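Local structure of glycosaminoglycan xylosylkinase (Hydra vulgaris, 5XOM) at residues Leu260-Phe271 against Ile311-Arg322. The protein probably phosphorylates xylose in the linkage region of proteoglycan glycosaminoglycan chains, as a secretory-pathway kinase of the Fam20 family. Numbering follows the deposited sequence.
Sequences LLDLIDTSIFDF and ILSPLVQCCRLR
Arg322 NH1 is shared by two carboxylates of helix 260-271: Asp265 OD2 lies in the guanidinium plane, 2.7 Å from NH1, in a salt bridge whose hydrogen bond is weak because it is strongly bent, and Asp262 OD1 sits 3.1 Å from NH1, tilted 20° out of that plane. The arginine chain leaves with CG anti to its own N (chi1 168°) and bends at chi3, which lays one guanidinium face against Leu261, whose CB is 3.3 Å from NH2. Further salt bridges run from Asp262 to Arg60, Asp265 to Arg149 and Arg322 to Asp391, and Asp265 OD1 is also hydrogen-bonded to Thr325. A leucine in place of Arg322 would probably leave the two neighbouring aspartates short of positive charge and Asp391 without this partner. Alongside, a water donates to Leu261 O and Asp265 OD1 and accepts from Arg322 N. Ile264 fills the middle, its CG2 3.7 Å from Leu315 CD1 and its CD1 against Cys318 CB. At the far end Leu312 CD1 stands over the Phe271 ring, 3.7 Å from its centroid, a CH-pi contact. The axes of helices 260-271 and 313-318 come within 8.3 Å, their N-to-C directions 125° apart, in a buried contact that also takes in short strand 321-322 within the kinase-like C-terminal region of the Fam20 family.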
ATOM      1  N   LEU A 260      -0.833  11.331 -26.449  1.00 37.23           N
ATOM      2  CA  LEU A 260       0.474  11.449 -27.090  1.00 35.83           C
ATOM      3  C   LEU A 260       1.602  11.391 -26.066  1.00 41.84           C
ATOM      4  O   LEU A 260       2.639  10.767 -26.315  1.00 41.12           O
ATOM      5  CB  LEU A 260       0.550  12.738 -27.915  1.00 35.73           C
ATOM      6  CG  LEU A 260       1.931  13.064 -28.489  1.00 39.36           C
ATOM      7  CD1 LEU A 260       2.256  12.110 -29.623  1.00 38.60           C
ATOM      8  CD2 LEU A 260       1.963  14.500 -29.003  1.00 41.42           C
ATOM      9  N   LEU A 261       1.405  11.993 -24.892  1.00 36.49           N
ATOM     10  CA  LEU A 261       2.414  11.858 -23.847  1.00 38.31           C
ATOM     11  C   LEU A 261       2.506  10.420 -23.344  1.00 36.14           C
ATOM     12  O   LEU A 261       3.588   9.973 -22.942  1.00 34.84           O
ATOM     13  CB  LEU A 261       2.121  12.816 -22.695  1.00 38.22           C
ATOM     14  CG  LEU A 261       2.335  14.298 -22.999  1.00 46.58           C
ATOM     15  CD1 LEU A 261       2.009  15.141 -21.773  1.00 40.92           C
ATOM     16  CD2 LEU A 261       3.765  14.535 -23.466  1.00 47.64           C
ATOM     17  N   ASP A 262       1.392   9.684 -23.354  1.00 33.16           N
ATOM     18  CA  ASP A 262       1.455   8.260 -23.035  1.00 33.20           C
ATOM     19  C   ASP A 262       2.341   7.520 -24.028  1.00 31.77           C
ATOM     20  O   ASP A 262       3.181   6.702 -23.635  1.00 30.11           O
ATOM     21  CB  ASP A 262       0.053   7.648 -23.004  1.00 34.19           C
ATOM     22  CG  ASP A 262      -0.681   7.913 -21.695  1.00 38.29           C
ATOM     23  OD1 ASP A 262      -0.145   8.646 -20.832  1.00 39.37           O
ATOM     24  OD2 ASP A 262      -1.799   7.385 -21.529  1.00 37.91           O
ATOM     25  N   LEU A 263       2.166   7.787 -25.327  1.00 29.73           N
ATOM     26  CA  LEU A 263       2.986   7.094 -26.317  1.00 35.03           C
ATOM     27  C   LEU A 263       4.455   7.476 -26.205  1.00 34.34           C
ATOM     28  O   LEU A 263       5.332   6.659 -26.510  1.00 31.88           O
ATOM     29  CB  LEU A 263       2.487   7.376 -27.735  1.00 35.73           C
ATOM     30  CG  LEU A 263       1.080   6.903 -28.103  1.00 36.25           C
ATOM     31  CD1 LEU A 263       0.754   7.274 -29.543  1.00 33.99           C
ATOM     32  CD2 LEU A 263       0.926   5.403 -27.883  1.00 34.87           C
ATOM     33  N   ILE A 264       4.746   8.694 -25.744  1.00 32.40           N
ATOM     34  CA  ILE A 264       6.136   9.084 -25.534  1.00 30.21           C
ATOM     35  C   ILE A 264       6.710   8.373 -24.309  1.00 39.10           C
ATOM     36  O   ILE A 264       7.845   7.878 -24.343  1.00 35.29           O
ATOM     37  CB  ILE A 264       6.245  10.616 -25.437  1.00 29.83           C
ATOM     38  CG1 ILE A 264       5.764  11.253 -26.750  1.00 32.44           C
ATOM     39  CG2 ILE A 264       7.673  11.027 -25.140  1.00 35.74           C
ATOM     40  CD1 ILE A 264       5.738  12.777 -26.764  1.00 36.86           C
ATOM     41  N   ASP A 265       5.941   8.305 -23.212  1.00 27.23           N
ATOM     42  CA  ASP A 265       6.316   7.463 -22.075  1.00 29.03           C
ATOM     43  C   ASP A 265       6.629   6.043 -22.528  1.00 35.38           C
ATOM     44  O   ASP A 265       7.673   5.475 -22.184  1.00 30.25           O
ATOM     45  CB  ASP A 265       5.187   7.412 -21.036  1.00 35.31           C
ATOM     46  CG  ASP A 265       5.124   8.645 -20.147  1.00 41.99           C
ATOM     47  OD1 ASP A 265       6.075   9.453 -20.150  1.00 35.79           O
ATOM     48  OD2 ASP A 265       4.115   8.780 -19.417  1.00 40.78           O
ATOM     49  N   THR A 266       5.704   5.445 -23.283  1.00 29.53           N
ATOM     50  CA  THR A 266       5.840   4.048 -23.670  1.00 27.35           C
ATOM     51  C   THR A 266       6.977   3.843 -24.667  1.00 27.11           C
ATOM     52  O   THR A 266       7.572   2.759 -24.707  1.00 28.69           O
ATOM     53  CB  THR A 266       4.504   3.538 -24.218  1.00 31.82           C
ATOM     54  OG1 THR A 266       3.523   3.580 -23.173  1.00 31.83           O
ATOM     55  CG2 THR A 266       4.615   2.100 -24.727  1.00 27.98           C
ATOM     56  N   SER A 267       7.304   4.862 -25.467  1.00 29.22           N
ATOM     57  CA  SER A 267       8.446   4.726 -26.366  1.00 31.23           C
ATOM     58  C   SER A 267       9.756   4.695 -25.588  1.00 28.45           C
ATOM     59  O   SER A 267      10.693   3.990 -25.980  1.00 28.05           O
ATOM     60  CB  SER A 267       8.462   5.860 -27.390  1.00 33.06           C
ATOM     61  OG  SER A 267       8.925   7.068 -26.812  1.00 33.25           O
ATOM     62  N   ILE A 268       9.827   5.424 -24.473  1.00 26.78           N
ATOM     63  CA  ILE A 268      10.994   5.350 -23.601  1.00 27.75           C
ATOM     64  C   ILE A 268      11.082   3.973 -22.957  1.00 33.40           C
ATOM     65  O   ILE A 268      12.152   3.353 -22.912  1.00 31.62           O
ATOM     66  CB  ILE A 268      10.933   6.466 -22.542  1.00 25.69           C
ATOM     67  CG1 ILE A 268      11.180   7.831 -23.189  1.00 28.32           C
ATOM     68  CG2 ILE A 268      11.926   6.204 -21.410  1.00 25.23           C
ATOM     69  CD1 ILE A 268      10.838   8.996 -22.287  1.00 30.96           C
ATOM     70  N   PHE A 269       9.951   3.472 -22.453  1.00 29.78           N
ATOM     71  CA  PHE A 269       9.928   2.150 -21.840  1.00 30.61           C
ATOM     72  C   PHE A 269      10.282   1.071 -22.858  1.00 25.43           C
ATOM     73  O   PHE A 269      11.083   0.175 -22.572  1.00 25.43           O
ATOM     74  CB  PHE A 269       8.547   1.915 -21.224  1.00 22.46           C
ATOM     75  CG  PHE A 269       8.303   0.510 -20.729  1.00 21.89           C
ATOM     76  CD1 PHE A 269       8.779   0.103 -19.490  1.00 22.98           C
ATOM     77  CD2 PHE A 269       7.536  -0.380 -21.473  1.00 22.00           C
ATOM     78  CE1 PHE A 269       8.535  -1.173 -19.014  1.00 20.97           C
ATOM     79  CE2 PHE A 269       7.279  -1.670 -20.998  1.00 23.12           C
ATOM     80  CZ  PHE A 269       7.784  -2.062 -19.763  1.00 22.86           C
ATOM     81  N   ASP A 270       9.718   1.160 -24.065  1.00 24.80           N
ATOM     82  CA  ASP A 270      10.023   0.175 -25.098  1.00 27.87           C
ATOM     83  C   ASP A 270      11.472   0.264 -25.554  1.00 31.25           C
ATOM     84  O   ASP A 270      12.080  -0.760 -25.897  1.00 24.96           O
ATOM     85  CB  ASP A 270       9.078   0.346 -26.287  1.00 24.47           C
ATOM     86  CG  ASP A 270       7.714  -0.283 -26.042  1.00 34.36           C
ATOM     87  OD1 ASP A 270       7.626  -1.221 -25.209  1.00 33.33           O
ATOM     88  OD2 ASP A 270       6.731   0.148 -26.677  1.00 32.51           O
ATOM     89  N   PHE A 271      12.031   1.472 -25.577  1.00 29.94           N
ATOM     90  CA  PHE A 271      13.427   1.639 -25.968  1.00 24.02           C
ATOM     91  C   PHE A 271      14.364   0.992 -24.959  1.00 23.43           C
ATOM     92  O   PHE A 271      15.364   0.376 -25.348  1.00 26.28           O
ATOM     93  CB  PHE A 271      13.756   3.119 -26.142  1.00 29.01           C
ATOM     94  CG  PHE A 271      15.227   3.398 -26.309  1.00 30.75           C
ATOM     95  CD1 PHE A 271      15.901   3.031 -27.465  1.00 33.68           C
ATOM     96  CD2 PHE A 271      15.945   3.985 -25.285  1.00 32.81           C
ATOM     97  CE1 PHE A 271      17.270   3.288 -27.603  1.00 30.20           C
ATOM     98  CE2 PHE A 271      17.305   4.233 -25.418  1.00 33.88           C
ATOM     99  CZ  PHE A 271      17.965   3.888 -26.569  1.00 32.50           C
ATOM    100  N   ILE A 311      13.087   3.353 -31.920  1.00 33.37           N
ATOM    101  CA  ILE A 311      11.980   3.157 -30.983  1.00 32.68           C
ATOM    102  C   ILE A 311      11.624   4.464 -30.287  1.00 35.85           C
ATOM    103  O   ILE A 311      10.450   4.720 -29.981  1.00 32.85           O
ATOM    104  CB  ILE A 311      12.337   2.054 -29.968  1.00 29.71           C
ATOM    105  CG1 ILE A 311      12.686   0.750 -30.700  1.00 25.69           C
ATOM    106  CG2 ILE A 311      11.196   1.849 -28.983  1.00 25.12           C
ATOM    107  CD1 ILE A 311      13.168  -0.388 -29.766  1.00 25.11           C
ATOM    108  N   LEU A 312      12.617   5.329 -30.057  1.00 37.83           N
ATOM    109  CA  LEU A 312      12.410   6.600 -29.375  1.00 39.14           C
ATOM    110  C   LEU A 312      11.835   7.680 -30.282  1.00 39.45           C
ATOM    111  O   LEU A 312      11.744   8.830 -29.846  1.00 40.01           O
ATOM    112  CB  LEU A 312      13.734   7.107 -28.787  1.00 32.90           C
ATOM    113  CG  LEU A 312      14.236   6.551 -27.462  1.00 39.11           C
ATOM    114  CD1 LEU A 312      15.603   7.145 -27.183  1.00 39.16           C
ATOM    115  CD2 LEU A 312      13.258   6.834 -26.318  1.00 41.16           C
ATOM    116  N   SER A 313      11.451   7.343 -31.514  1.00 40.28           N
ATOM    117  CA  SER A 313      10.966   8.344 -32.463  1.00 41.98           C
ATOM    118  C   SER A 313       9.866   9.253 -31.922  1.00 44.56           C
ATOM    119  O   SER A 313       9.923  10.463 -32.202  1.00 44.02           O
ATOM    120  CB  SER A 313      10.488   7.657 -33.747  1.00 44.61           C
ATOM    121  OG  SER A 313      11.579   7.330 -34.582  1.00 51.40           O
ATOM    122  N   PRO A 314       8.859   8.774 -31.175  1.00 41.11           N
ATOM    123  CA  PRO A 314       7.882   9.722 -30.614  1.00 40.04           C
ATOM    124  C   PRO A 314       8.526  10.799 -29.761  1.00 44.17           C
ATOM    125  O   PRO A 314       8.148  11.969 -29.873  1.00 40.73           O
ATOM    126  CB  PRO A 314       6.956   8.820 -29.788  1.00 35.96           C
ATOM    127  CG  PRO A 314       7.042   7.501 -30.459  1.00 36.22           C
ATOM    128  CD  PRO A 314       8.467   7.378 -30.902  1.00 33.38           C
ATOM    129  N   LEU A 315       9.515  10.450 -28.930  1.00 36.69           N
ATOM    130  CA  LEU A 315      10.166  11.478 -28.129  1.00 37.60           C
ATOM    131  C   LEU A 315      11.056  12.370 -28.984  1.00 40.61           C
ATOM    132  O   LEU A 315      11.031  13.597 -28.839  1.00 42.63           O
ATOM    133  CB  LEU A 315      10.981  10.843 -26.997  1.00 31.86           C
ATOM    134  CG  LEU A 315      11.824  11.835 -26.195  1.00 40.97           C
ATOM    135  CD1 LEU A 315      10.940  12.658 -25.273  1.00 38.24           C
ATOM    136  CD2 LEU A 315      12.887  11.091 -25.402  1.00 30.33           C
ATOM    137  N   VAL A 316      11.823  11.774 -29.898  1.00 38.66           N
ATOM    138  CA  VAL A 316      12.806  12.540 -30.665  1.00 40.73           C
ATOM    139  C   VAL A 316      12.119  13.502 -31.629  1.00 42.54           C
ATOM    140  O   VAL A 316      12.568  14.638 -31.818  1.00 39.84           O
ATOM    141  CB  VAL A 316      13.764  11.585 -31.401  1.00 38.04           C
ATOM    142  CG1 VAL A 316      14.648  12.348 -32.370  1.00 39.96           C
ATOM    143  CG2 VAL A 316      14.621  10.820 -30.394  1.00 35.51           C
ATOM    144  N   GLN A 317      11.023  13.067 -32.255  1.00 42.36           N
ATOM    145  CA  GLN A 317      10.361  13.920 -33.235  1.00 44.00           C
ATOM    146  C   GLN A 317       9.405  14.912 -32.579  1.00 47.09           C
ATOM    147  O   GLN A 317       9.268  16.042 -33.058  1.00 52.99           O
ATOM    148  CB  GLN A 317       9.639  13.061 -34.277  1.00 41.90           C
ATOM    149  CG  GLN A 317      10.602  12.303 -35.197  1.00 43.94           C
ATOM    150  CD  GLN A 317       9.895  11.481 -36.254  1.00 52.98           C
ATOM    151  OE1 GLN A 317       8.712  11.167 -36.134  1.00 51.80           O
ATOM    152  NE2 GLN A 317      10.614  11.138 -37.318  1.00 58.20           N
ATOM    153  N   CYS A 318       8.743  14.522 -31.486  1.00 44.63           N
ATOM    154  CA  CYS A 318       7.773  15.405 -30.845  1.00 48.32           C
ATOM    155  C   CYS A 318       8.406  16.380 -29.860  1.00 47.77           C
ATOM    156  O   CYS A 318       7.904  17.498 -29.699  1.00 49.48           O
ATOM    157  CB  CYS A 318       6.701  14.583 -30.113  1.00 49.55           C
ATOM    158  SG  CYS A 318       5.622  13.582 -31.187  1.00 51.00           S
ATOM    159  N   CYS A 319       9.504  15.987 -29.211  1.00 42.58           N
ATOM    160  CA  CYS A 319      10.144  16.792 -28.170  1.00 41.99           C
ATOM    161  C   CYS A 319       9.116  17.322 -27.173  1.00 47.64           C
ATOM    162  O   CYS A 319       9.018  18.522 -26.912  1.00 44.92           O
ATOM    163  CB  CYS A 319      10.978  17.920 -28.774  1.00 48.61           C
ATOM    164  SG  CYS A 319      12.584  17.338 -29.383  1.00 55.95           S
ATOM    165  N   ARG A 320       8.292  16.409 -26.674  1.00 45.08           N
ATOM    166  CA  ARG A 320       7.434  16.663 -25.532  1.00 40.09           C
ATOM    167  C   ARG A 320       7.639  15.526 -24.543  1.00 46.54           C
ATOM    168  O   ARG A 320       7.843  14.373 -24.940  1.00 45.82           O
ATOM    169  CB  ARG A 320       5.967  16.773 -25.957  1.00 40.41           C
ATOM    170  CG  ARG A 320       5.736  17.850 -27.024  1.00 46.73           C
ATOM    171  CD  ARG A 320       4.368  17.729 -27.681  1.00 48.31           C
ATOM    172  NE  ARG A 320       3.283  17.820 -26.713  1.00 53.22           N
ATOM    173  CZ  ARG A 320       2.757  18.969 -26.297  1.00 65.24           C
ATOM    174  NH1 ARG A 320       3.212  20.120 -26.778  1.00 57.58           N
ATOM    175  NH2 ARG A 320       1.773  18.965 -25.405  1.00 67.34           N
ATOM    176  N   LEU A 321       7.605  15.849 -23.258  1.00 39.07           N
ATOM    177  CA  LEU A 321       7.863  14.847 -22.237  1.00 35.40           C
ATOM    178  C   LEU A 321       7.079  15.216 -20.997  1.00 40.44           C
ATOM    179  O   LEU A 321       7.154  16.355 -20.528  1.00 36.92           O
ATOM    180  CB  LEU A 321       9.358  14.739 -21.908  1.00 35.63           C
ATOM    181  CG  LEU A 321       9.742  13.737 -20.808  1.00 35.72           C
ATOM    182  CD1 LEU A 321       9.257  12.324 -21.129  1.00 36.96           C
ATOM    183  CD2 LEU A 321      11.246  13.742 -20.570  1.00 40.48           C
ATOM    184  N   ARG A 322       6.321  14.252 -20.485  1.00 39.63           N
ATOM    185  CA  ARG A 322       5.528  14.488 -19.289  1.00 42.24           C
ATOM    186  C   ARG A 322       6.430  14.773 -18.102  1.00 50.56           C
ATOM    187  O   ARG A 322       7.462  14.123 -17.914  1.00 44.24           O
ATOM    188  CB  ARG A 322       4.636  13.288 -19.004  1.00 39.01           C
ATOM    189  CG  ARG A 322       3.979  13.315 -17.634  1.00 43.94           C
ATOM    190  CD  ARG A 322       2.905  12.239 -17.514  1.00 40.06           C
ATOM    191  NE  ARG A 322       1.779  12.469 -18.414  1.00 32.75           N
ATOM    192  CZ  ARG A 322       1.356  11.585 -19.305  1.00 38.08           C
ATOM    193  NH1 ARG A 322       1.953  10.400 -19.436  1.00 34.05           N
ATOM    194  NH2 ARG A 322       0.318  11.866 -20.089  1.00 31.21           N
TER
HETATM  195  O   HOH W   1       5.873  11.547 -21.655  1.00 33.26           O